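Local coordinates for uncharacterized protein (Cytophaga hutchinsonii ATCC 33406, PDB 3FF4) that is of unknown function but, having a Rossmann-like CoA-binding domain, probably binds coenzyme A or a related nucleotide, at residues K6-G11 / I35-K40; T61-I66 / I87-T92; S73-I78 / T92-L97. All coordinates share one frame; numbering follows the deposited sequence.

Interaction 1: K6-G11 / I35-K40; sequences KTLILG and IPVGRK
Ile35 and Val37 line up beside Leu8 and Leu10, four aliphatic side chains on one face of two parallel strands. The two strands, joined by helix 19-30, form the first beta-alpha-beta unit of a Rossmann-like sheet. Ile35, the residue most covered by the contact, is gripped through its backbone: its N donates to Thr7 O (2.8 Å), and its carbonyl O accepts from Ile9 N (2.9 Å). Ile35 CD1 meets the aliphatic CD of Lys6 at 3.7 Å, the two side chains crossing at a slant. Val37 repeats the pattern one step on. Val37 N bonds to Ile9 O at 2.9 Å, and Val37 O takes Gly11 N at 2.9 Å. The two methyls of Val37 divide the packing: CG2 sits 3.8 Å from Leu8 CG, while CG1 touches Leu10 CD1 at 3.8 Å. Leu8 is set for this by a CG anti to its backbone N (chi1 -172°), which carries the branch point over to Val37. Gly11, at a positive phi of 104°, ends the ladder in a conformation that suits glycine. Ile9 and Pro36 occupy the other face. There helix 19-30 packs on Ile9 through Ala20, Ala24 and Leu27; on the first face helix 75-81 meets Leu8 and Leu10, and strand 61-64 continues the sheet beyond strand 7-10.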
loop_
_atom_site.group_PDB
_atom_site.type_symbol
_atom_site.label_atom_id
_atom_site.label_comp_id
_atom_site.label_asym_id
_atom_site.label_seq_id
_atom_site.Cartn_x
_atom_site.Cartn_y
_atom_site.Cartn_z
ATOM N N LYS A 6 -10.399 2.648 -1.031
ATOM C CA LYS A 6 -9.915 1.829 0.060
ATOM C C LYS A 6 -8.489 1.365 -0.205
ATOM O O LYS A 6 -8.227 0.604 -1.152
ATOM C CB LYS A 6 -10.815 0.627 0.319
ATOM C CG LYS A 6 -10.234 -0.269 1.406
ATOM C CD LYS A 6 -11.285 -0.825 2.277
ATOM C CE LYS A 6 -12.009 -1.912 1.606
ATOM N NZ LYS A 6 -13.201 -2.187 2.442
ATOM N N THR A 7 -7.583 1.819 0.650
ATOM C CA THR A 7 -6.134 1.725 0.409
ATOM C C THR A 7 -5.410 0.945 1.507
ATOM O O THR A 7 -5.411 1.328 2.691
ATOM C CB THR A 7 -5.504 3.133 0.258
ATOM O OG1 THR A 7 -6.152 3.799 -0.838
ATOM C CG2 THR A 7 -3.998 3.014 -0.027
ATOM N N LEU A 8 -4.790 -0.158 1.119
ATOM C CA LEU A 8 -4.050 -0.969 2.097
ATOM C C LEU A 8 -2.572 -0.543 2.028
ATOM O O LEU A 8 -1.963 -0.568 0.944
ATOM C CB LEU A 8 -4.227 -2.473 1.795
ATOM C CG LEU A 8 -3.690 -3.493 2.814
ATOM C CD1 LEU A 8 -4.642 -4.686 2.803
ATOM C CD2 LEU A 8 -2.254 -3.920 2.457
ATOM N N ILE A 9 -2.012 -0.155 3.175
ATOM C CA ILE A 9 -0.570 0.178 3.290
ATOM C C ILE A 9 0.180 -1.038 3.765
ATOM O O ILE A 9 -0.016 -1.494 4.906
ATOM C CB ILE A 9 -0.353 1.317 4.319
ATOM C CG1 ILE A 9 -1.280 2.503 3.982
ATOM C CG2 ILE A 9 1.184 1.677 4.454
ATOM C CD1 ILE A 9 -1.259 3.682 5.016
ATOM N N LEU A 10 1.042 -1.558 2.900
ATOM C CA LEU A 10 1.816 -2.733 3.190
ATOM C C LEU A 10 3.263 -2.322 3.525
ATOM O O LEU A 10 4.002 -1.796 2.679
ATOM C CB LEU A 10 1.761 -3.703 1.995
ATOM C CG LEU A 10 2.348 -5.096 2.209
ATOM C CD1 LEU A 10 1.618 -5.795 3.364
ATOM C CD2 LEU A 10 2.252 -5.953 0.945
ATOM N N GLY A 11 3.652 -2.595 4.766
ATOM C CA GLY A 11 4.824 -1.986 5.366
ATOM C C GLY A 11 4.462 -0.881 6.358
ATOM O O GLY A 11 5.322 -0.054 6.717
ATOM N N ILE A 35 -5.763 0.986 5.482
ATOM C CA ILE A 35 -5.626 -0.215 6.297
ATOM C C ILE A 35 -4.146 -0.574 6.507
ATOM O O ILE A 35 -3.486 -0.953 5.539
ATOM C CB ILE A 35 -6.370 -1.415 5.678
ATOM C CG1 ILE A 35 -7.859 -1.073 5.463
ATOM C CG2 ILE A 35 -6.192 -2.671 6.587
ATOM C CD1 ILE A 35 -8.562 -2.029 4.551
ATOM N N PRO A 36 -3.640 -0.462 7.762
ATOM C CA PRO A 36 -2.208 -0.695 8.016
ATOM C C PRO A 36 -1.869 -2.175 8.227
ATOM O O PRO A 36 -2.387 -2.812 9.177
ATOM C CB PRO A 36 -1.934 0.082 9.296
ATOM C CG PRO A 36 -3.287 0.227 9.984
ATOM C CD PRO A 36 -4.368 0.011 8.970
ATOM N N VAL A 37 -1.019 -2.705 7.344
ATOM C CA VAL A 37 -0.565 -4.088 7.401
ATOM C C VAL A 37 0.964 -4.090 7.352
ATOM O O VAL A 37 1.595 -3.308 6.634
ATOM C CB VAL A 37 -1.151 -4.952 6.249
ATOM C CG1 VAL A 37 -0.681 -6.420 6.324
ATOM C CG2 VAL A 37 -2.675 -4.873 6.221
ATOM N N GLY A 38 1.567 -4.953 8.155
ATOM C CA GLY A 38 3.013 -5.120 8.109
ATOM C C GLY A 38 3.503 -5.982 9.238
ATOM O O GLY A 38 2.703 -6.661 9.910
ATOM N N ARG A 39 4.817 -5.973 9.463
ATOM C CA ARG A 39 5.395 -6.782 10.528
ATOM C C ARG A 39 5.651 -6.005 11.817
ATOM O O ARG A 39 5.809 -6.608 12.874
ATOM C CB ARG A 39 6.676 -7.495 10.068
ATOM C CG ARG A 39 7.810 -6.578 9.675
ATOM C CD ARG A 39 9.109 -7.364 9.632
ATOM N NE ARG A 39 10.161 -6.646 8.927
ATOM C CZ ARG A 39 11.440 -7.017 8.925
ATOM N NH1 ARG A 39 11.821 -8.097 9.598
ATOM N NH2 ARG A 39 12.336 -6.301 8.255
ATOM N N LYS A 40 5.691 -4.675 11.733
ATOM C CA LYS A 40 5.911 -3.837 12.928
ATOM C C LYS A 40 4.676 -3.805 13.835
ATOM O O LYS A 40 3.548 -3.726 13.359
ATOM C CB LYS A 40 6.325 -2.420 12.520
ATOM C CG LYS A 40 7.821 -2.282 12.337
ATOM C CD LYS A 40 8.154 -1.171 11.349
ATOM C CE LYS A 40 9.669 -0.874 11.335
ATOM N NZ LYS A 40 9.938 0.497 10.767
#

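Interaction 2: T61-I66 / I87-T92; sequences TVTLYI and IFNPGT
Asn89 and Thr63, with Leu64 and Tyr65, form the polar centre of this contact, at the C-terminal ends of two parallel strands. Among the hydrogen bonds, the side-chain amide of Asn89 does most of the work. Asn89 ND2 donates to Thr63 OG1 (2.8 Å) and to Leu64 O (2.8 Å), and both acceptors lie close to the amide plane, so the two bonds hold the group flat; at Leu64 O the donor stands well above the carbonyl plane. Thr63 presents OG1 anti to its backbone N (chi1 -171°), and Thr113 OG1 bonds to both Thr63 OG1 and Asn89 OD1. Backbone bonds tie the strands themselves: Ile87 N to Val62 O at 2.8 Å and Leu64 N to Ile87 O at 3.0 Å. Beyond them a type II turn runs from Asn89 to Thr92, whose OG1 donates to Asn89 O on a lone pair (2.7 Å). In stacking, the Asn89 amide lies over one face of the Tyr65 ring, the planes 7° apart. An alanine at Asn89 would probably leave Thr63 OG1 and Leu64 O without this donor, deprive Thr113 of its OD1 partner and take away the amide stacked on the Tyr65 ring. A CH-pi contact forms on the face of the sheet opposite Thr63 and Ile87, where Leu64 CD1 rests over the Phe88 ring, 3.5 Å from CE1 and offset toward the rim. Among the apolar contacts, Thr61 CG2 meets Ile87 CD1 at 3.7 Å. Strand 7-10 flanks strand 61-64, helix 113-119 packs on Ile87 and Tyr65, and helix 19-30 touches the Tyr65 side chain through Tyr19, Ala20 and Ala23.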
loop_
_atom_site.group_PDB
_atom_site.type_symbol
_atom_site.label_atom_id
_atom_site.label_comp_id
_atom_site.label_asym_id
_atom_site.label_seq_id
_atom_site.Cartn_x
_atom_site.Cartn_y
_atom_site.Cartn_z
ATOM N N THR A 61 -6.494 -0.079 -3.811
ATOM C CA THR A 61 -5.081 0.164 -4.001
ATOM C C THR A 61 -4.281 -0.479 -2.876
ATOM O O THR A 61 -4.603 -0.305 -1.698
ATOM C CB THR A 61 -4.789 1.705 -4.024
ATOM O OG1 THR A 61 -5.422 2.303 -5.157
ATOM C CG2 THR A 61 -3.285 1.971 -4.079
ATOM N N VAL A 62 -3.239 -1.225 -3.230
ATOM C CA VAL A 62 -2.212 -1.581 -2.258
ATOM C C VAL A 62 -1.074 -0.560 -2.480
ATOM O O VAL A 62 -0.582 -0.395 -3.595
ATOM C CB VAL A 62 -1.734 -3.024 -2.417
ATOM C CG1 VAL A 62 -0.512 -3.318 -1.490
ATOM C CG2 VAL A 62 -2.914 -4.021 -2.141
ATOM N N THR A 63 -0.700 0.154 -1.427
ATOM C CA THR A 63 0.471 1.045 -1.508
ATOM C C THR A 63 1.645 0.458 -0.708
ATOM O O THR A 63 1.554 0.168 0.503
ATOM C CB THR A 63 0.143 2.545 -1.156
ATOM O OG1 THR A 63 1.271 3.400 -1.457
ATOM C CG2 THR A 63 -0.301 2.709 0.343
ATOM N N LEU A 64 2.734 0.242 -1.427
ATOM C CA LEU A 64 3.865 -0.541 -0.955
ATOM C C LEU A 64 4.954 0.290 -0.290
ATOM O O LEU A 64 5.487 1.235 -0.905
ATOM C CB LEU A 64 4.520 -1.254 -2.127
ATOM C CG LEU A 64 3.842 -2.489 -2.699
ATOM C CD1 LEU A 64 4.704 -2.929 -3.873
ATOM C CD2 LEU A 64 3.793 -3.582 -1.637
ATOM N N TYR A 65 5.294 -0.101 0.940
ATOM C CA TYR A 65 6.421 0.479 1.641
ATOM C C TYR A 65 7.319 -0.612 2.181
ATOM O O TYR A 65 7.768 -0.496 3.296
ATOM C CB TYR A 65 5.964 1.423 2.772
ATOM C CG TYR A 65 5.382 2.677 2.200
ATOM C CD1 TYR A 65 6.218 3.718 1.767
ATOM C CD2 TYR A 65 3.991 2.807 2.015
ATOM C CE1 TYR A 65 5.685 4.884 1.187
ATOM C CE2 TYR A 65 3.448 3.991 1.448
ATOM C CZ TYR A 65 4.296 5.003 1.045
ATOM O OH TYR A 65 3.787 6.142 0.461
ATOM N N ILE A 66 7.530 -1.687 1.421
ATOM C CA ILE A 66 8.465 -2.749 1.802
ATOM C C ILE A 66 9.427 -2.872 0.640
ATOM O O ILE A 66 9.045 -2.623 -0.494
ATOM C CB ILE A 66 7.770 -4.120 2.049
ATOM C CG1 ILE A 66 6.690 -4.369 0.991
ATOM C CG2 ILE A 66 7.113 -4.179 3.445
ATOM C CD1 ILE A 66 6.227 -5.859 0.945
ATOM N N ILE A 87 0.693 0.504 -5.919
ATOM C CA ILE A 87 1.646 1.634 -6.063
ATOM C C ILE A 87 3.032 1.258 -5.507
ATOM O O ILE A 87 3.153 0.817 -4.338
ATOM C CB ILE A 87 1.175 2.910 -5.353
ATOM C CG1 ILE A 87 -0.195 3.337 -5.868
ATOM C CG2 ILE A 87 2.246 4.073 -5.523
ATOM C CD1 ILE A 87 -0.845 4.503 -5.097
ATOM N N PHE A 88 4.042 1.374 -6.375
ATOM C CA PHE A 88 5.471 1.223 -6.022
ATOM C C PHE A 88 6.083 2.594 -5.673
ATOM O O PHE A 88 6.544 3.341 -6.570
ATOM C CB PHE A 88 6.225 0.566 -7.196
ATOM C CG PHE A 88 5.770 -0.827 -7.458
ATOM C CD1 PHE A 88 6.475 -1.909 -6.954
ATOM C CD2 PHE A 88 4.558 -1.059 -8.091
ATOM C CE1 PHE A 88 6.001 -3.199 -7.166
ATOM C CE2 PHE A 88 4.086 -2.349 -8.282
ATOM C CZ PHE A 88 4.798 -3.409 -7.834
ATOM N N ASN A 89 6.058 2.931 -4.374
ATOM C CA ASN A 89 6.667 4.168 -3.870
ATOM C C ASN A 89 8.198 4.083 -3.991
ATOM O O ASN A 89 8.728 2.981 -4.168
ATOM C CB ASN A 89 6.186 4.445 -2.439
ATOM C CG ASN A 89 4.687 4.504 -2.367
ATOM O OD1 ASN A 89 4.079 5.495 -2.765
ATOM N ND2 ASN A 89 4.072 3.425 -1.938
ATOM N N PRO A 90 8.901 5.236 -3.930
ATOM C CA PRO A 90 10.338 5.252 -4.121
ATOM C C PRO A 90 11.106 4.222 -3.303
ATOM O O PRO A 90 10.962 4.130 -2.060
ATOM C CB PRO A 90 10.727 6.709 -3.772
ATOM C CG PRO A 90 9.528 7.498 -4.329
ATOM C CD PRO A 90 8.361 6.607 -3.805
ATOM N N GLY A 91 11.907 3.460 -4.035
ATOM C CA GLY A 91 12.747 2.407 -3.494
ATOM C C GLY A 91 12.043 1.059 -3.396
ATOM O O GLY A 91 12.657 0.082 -2.951
ATOM N N THR A 92 10.772 0.970 -3.800
ATOM C CA THR A 92 10.094 -0.326 -3.752
ATOM C C THR A 92 9.961 -0.939 -5.154
ATOM O O THR A 92 9.429 -2.045 -5.296
ATOM C CB THR A 92 8.687 -0.235 -3.106
ATOM O OG1 THR A 92 7.818 0.486 -3.985
ATOM C CG2 THR A 92 8.739 0.455 -1.730
#

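Interaction 3: S73-I78 / T92-L97; sequences SEYNYI and TENEEL
Tyr75 reaches from the first turn of helix 75-81 to Asn94, Glu96 and Leu97 at the start of helix 95-103, a contact between two neighbouring helices on one face of the Rossmann-like sheet. Hydrogen bonds gather at the phenol oxygen. Tyr75 OH donates to Glu96 OE1 at 2.8 Å, meeting the carboxylate on its anti side, with the ring and carboxylate planes 89° apart. The Tyr75 OH also accepts from Asn94 ND2 at 3.0 Å, the two side chains approaching tip to tip. Donor and acceptor roles are thus both used, which should fix the rotation of the hydroxyl. Glu96 gets there with an extended chain beyond CG, and its charge, near the helix N terminus, probably sits favourably against the helix dipole. Capping is the second theme. Asn94 is the N-cap residue: CG stands anti to the backbone N (chi1 178°), and OD1 accepts a weak bond from Leu97 N (3.2 Å), while ND2, besides meeting Tyr75, also bonds to Gln71 OE1. One amide therefore closes the helix end and links it to the neighbouring helix. Apolar packing completes the contact. The side chains of Leu97 and Tyr75 run antiparallel to each other, and Leu97 lays CD1 over the ring face, offset toward the rim and 4.0 Å from the centroid, a CH-pi contact. Leu97 CB approaches Tyr75 CE1 at 3.7 Å. Phe88 of strand 85-88 touches both Asn94 and Leu97. The second methyl of Leu97, CD2, stands 4.0 Å from Ile78 CD1.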
loop_
_atom_site.group_PDB
_atom_site.type_symbol
_atom_site.label_atom_id
_atom_site.label_comp_id
_atom_site.label_asym_id
_atom_site.label_seq_id
_atom_site.Cartn_x
_atom_site.Cartn_y
_atom_site.Cartn_z
ATOM N N SER A 73 7.864 -12.549 -0.124
ATOM C CA SER A 73 6.962 -13.319 0.736
ATOM C C SER A 73 5.509 -12.800 0.674
ATOM O O SER A 73 4.616 -13.398 1.269
ATOM C CB SER A 73 7.468 -13.279 2.184
ATOM O OG SER A 73 7.566 -11.920 2.594
ATOM N N GLU A 74 5.279 -11.694 -0.047
ATOM C CA GLU A 74 3.948 -11.053 -0.110
ATOM C C GLU A 74 3.229 -11.134 -1.471
ATOM O O GLU A 74 2.078 -10.695 -1.586
ATOM C CB GLU A 74 4.042 -9.567 0.288
ATOM C CG GLU A 74 4.736 -9.278 1.621
ATOM C CD GLU A 74 3.891 -9.670 2.857
ATOM O OE1 GLU A 74 2.666 -9.911 2.763
ATOM O OE2 GLU A 74 4.466 -9.741 3.948
ATOM N N TYR A 75 3.907 -11.647 -2.500
ATOM C CA TYR A 75 3.350 -11.713 -3.868
ATOM C C TYR A 75 1.944 -12.344 -3.887
ATOM O O TYR A 75 0.985 -11.765 -4.395
ATOM C CB TYR A 75 4.263 -12.560 -4.774
ATOM C CG TYR A 75 5.518 -11.901 -5.325
ATOM C CD1 TYR A 75 5.985 -10.685 -4.835
ATOM C CD2 TYR A 75 6.270 -12.539 -6.325
ATOM C CE1 TYR A 75 7.149 -10.106 -5.340
ATOM C CE2 TYR A 75 7.428 -11.962 -6.833
ATOM C CZ TYR A 75 7.853 -10.743 -6.342
ATOM O OH TYR A 75 8.998 -10.171 -6.832
ATOM N N ASN A 76 1.832 -13.543 -3.336
ATOM C CA ASN A 76 0.558 -14.255 -3.371
ATOM C C ASN A 76 -0.516 -13.560 -2.548
ATOM O O ASN A 76 -1.681 -13.601 -2.918
ATOM C CB ASN A 76 0.735 -15.712 -2.931
ATOM C CG ASN A 76 1.458 -16.531 -3.971
ATOM O OD1 ASN A 76 1.499 -16.167 -5.159
ATOM N ND2 ASN A 76 2.056 -17.644 -3.538
ATOM N N TYR A 77 -0.116 -12.900 -1.459
ATOM C CA TYR A 77 -1.062 -12.129 -0.651
ATOM C C TYR A 77 -1.611 -10.934 -1.440
ATOM O O TYR A 77 -2.829 -10.705 -1.492
ATOM C CB TYR A 77 -0.438 -11.687 0.680
ATOM C CG TYR A 77 -1.370 -10.855 1.556
ATOM C CD1 TYR A 77 -2.598 -11.382 2.012
ATOM C CD2 TYR A 77 -1.051 -9.533 1.886
ATOM C CE1 TYR A 77 -3.471 -10.606 2.784
ATOM C CE2 TYR A 77 -1.916 -8.746 2.692
ATOM C CZ TYR A 77 -3.108 -9.291 3.112
ATOM O OH TYR A 77 -3.939 -8.537 3.873
ATOM N N ILE A 78 -0.713 -10.210 -2.088
ATOM C CA ILE A 78 -1.119 -9.073 -2.909
ATOM C C ILE A 78 -2.119 -9.552 -3.994
ATOM O O ILE A 78 -3.207 -8.972 -4.132
ATOM C CB ILE A 78 0.105 -8.315 -3.506
ATOM C CG1 ILE A 78 0.934 -7.661 -2.371
ATOM C CG2 ILE A 78 -0.357 -7.280 -4.520
ATOM C CD1 ILE A 78 2.388 -7.384 -2.722
ATOM N N THR A 92 10.772 0.970 -3.800
ATOM C CA THR A 92 10.094 -0.326 -3.752
ATOM C C THR A 92 9.961 -0.939 -5.154
ATOM O O THR A 92 9.429 -2.045 -5.296
ATOM C CB THR A 92 8.687 -0.235 -3.106
ATOM O OG1 THR A 92 7.818 0.486 -3.985
ATOM C CG2 THR A 92 8.739 0.455 -1.730
ATOM N N GLU A 93 10.435 -0.229 -6.179
ATOM C CA GLU A 93 10.285 -0.682 -7.566
ATOM C C GLU A 93 10.790 -2.126 -7.741
ATOM O O GLU A 93 11.874 -2.492 -7.264
ATOM C CB GLU A 93 11.026 0.233 -8.568
ATOM C CG GLU A 93 10.500 1.678 -8.688
ATOM C CD GLU A 93 11.061 2.632 -7.622
ATOM O OE1 GLU A 93 11.681 2.160 -6.634
ATOM O OE2 GLU A 93 10.856 3.865 -7.744
ATOM N N ASN A 94 10.012 -2.929 -8.458
ATOM C CA ASN A 94 10.290 -4.343 -8.560
ATOM C C ASN A 94 9.707 -4.819 -9.883
ATOM O O ASN A 94 8.503 -5.041 -9.999
ATOM C CB ASN A 94 9.681 -5.090 -7.357
ATOM C CG ASN A 94 9.891 -6.602 -7.415
ATOM O OD1 ASN A 94 10.355 -7.136 -8.423
ATOM N ND2 ASN A 94 9.546 -7.295 -6.326
ATOM N N GLU A 95 10.561 -4.946 -10.896
ATOM C CA GLU A 95 10.055 -5.223 -12.238
ATOM C C GLU A 95 9.330 -6.559 -12.324
ATOM O O GLU A 95 8.261 -6.620 -12.918
ATOM C CB GLU A 95 11.137 -5.107 -13.309
ATOM C CG GLU A 95 10.570 -5.309 -14.701
ATOM C CD GLU A 95 11.489 -4.812 -15.789
ATOM O OE1 GLU A 95 11.474 -3.588 -16.061
ATOM O OE2 GLU A 95 12.202 -5.648 -16.383
ATOM N N GLU A 96 9.884 -7.599 -11.703
ATOM C CA GLU A 96 9.224 -8.900 -11.652
ATOM C C GLU A 96 7.812 -8.792 -11.065
ATOM O O GLU A 96 6.844 -9.321 -11.637
ATOM C CB GLU A 96 10.049 -9.920 -10.857
ATOM C CG GLU A 96 9.207 -11.122 -10.429
ATOM C CD GLU A 96 9.993 -12.182 -9.683
ATOM O OE1 GLU A 96 10.404 -11.935 -8.520
ATOM O OE2 GLU A 96 10.188 -13.277 -10.260
ATOM N N LEU A 97 7.673 -8.084 -9.945
ATOM C CA LEU A 97 6.341 -7.973 -9.346
ATOM C C LEU A 97 5.379 -7.145 -10.215
ATOM O O LEU A 97 4.206 -7.503 -10.360
ATOM C CB LEU A 97 6.371 -7.501 -7.872
ATOM C CG LEU A 97 4.958 -7.356 -7.249
ATOM C CD1 LEU A 97 4.183 -8.662 -7.301
ATOM C CD2 LEU A 97 4.961 -6.842 -5.796
#

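In the fold
From the N terminus, strand 7-10 runs through helix 19-30 to strand 34-37, and interaction 1 closes that beta-alpha-beta loop before the others open. Strand 61-64 then adds to the side of strand 7-10 away from strand 34-37, so interactions 1 and 2 are joined by probable backbone bonds such as Leu10 O to Tyr65 N. Interactions 2 and 3 cross: segment 73-78 falls between 61-66 and 87-92, and the two contacts share Thr92. Interaction 2 closes the loop holding helices 68-71 and 75-81, while interaction 3 closes the one carrying strand 85-88 and sets helix 75-81 against helix 95-103. Leu10 packs on Ile78, and Ile66 on Glu74, binding helix 75-81 to the sheet.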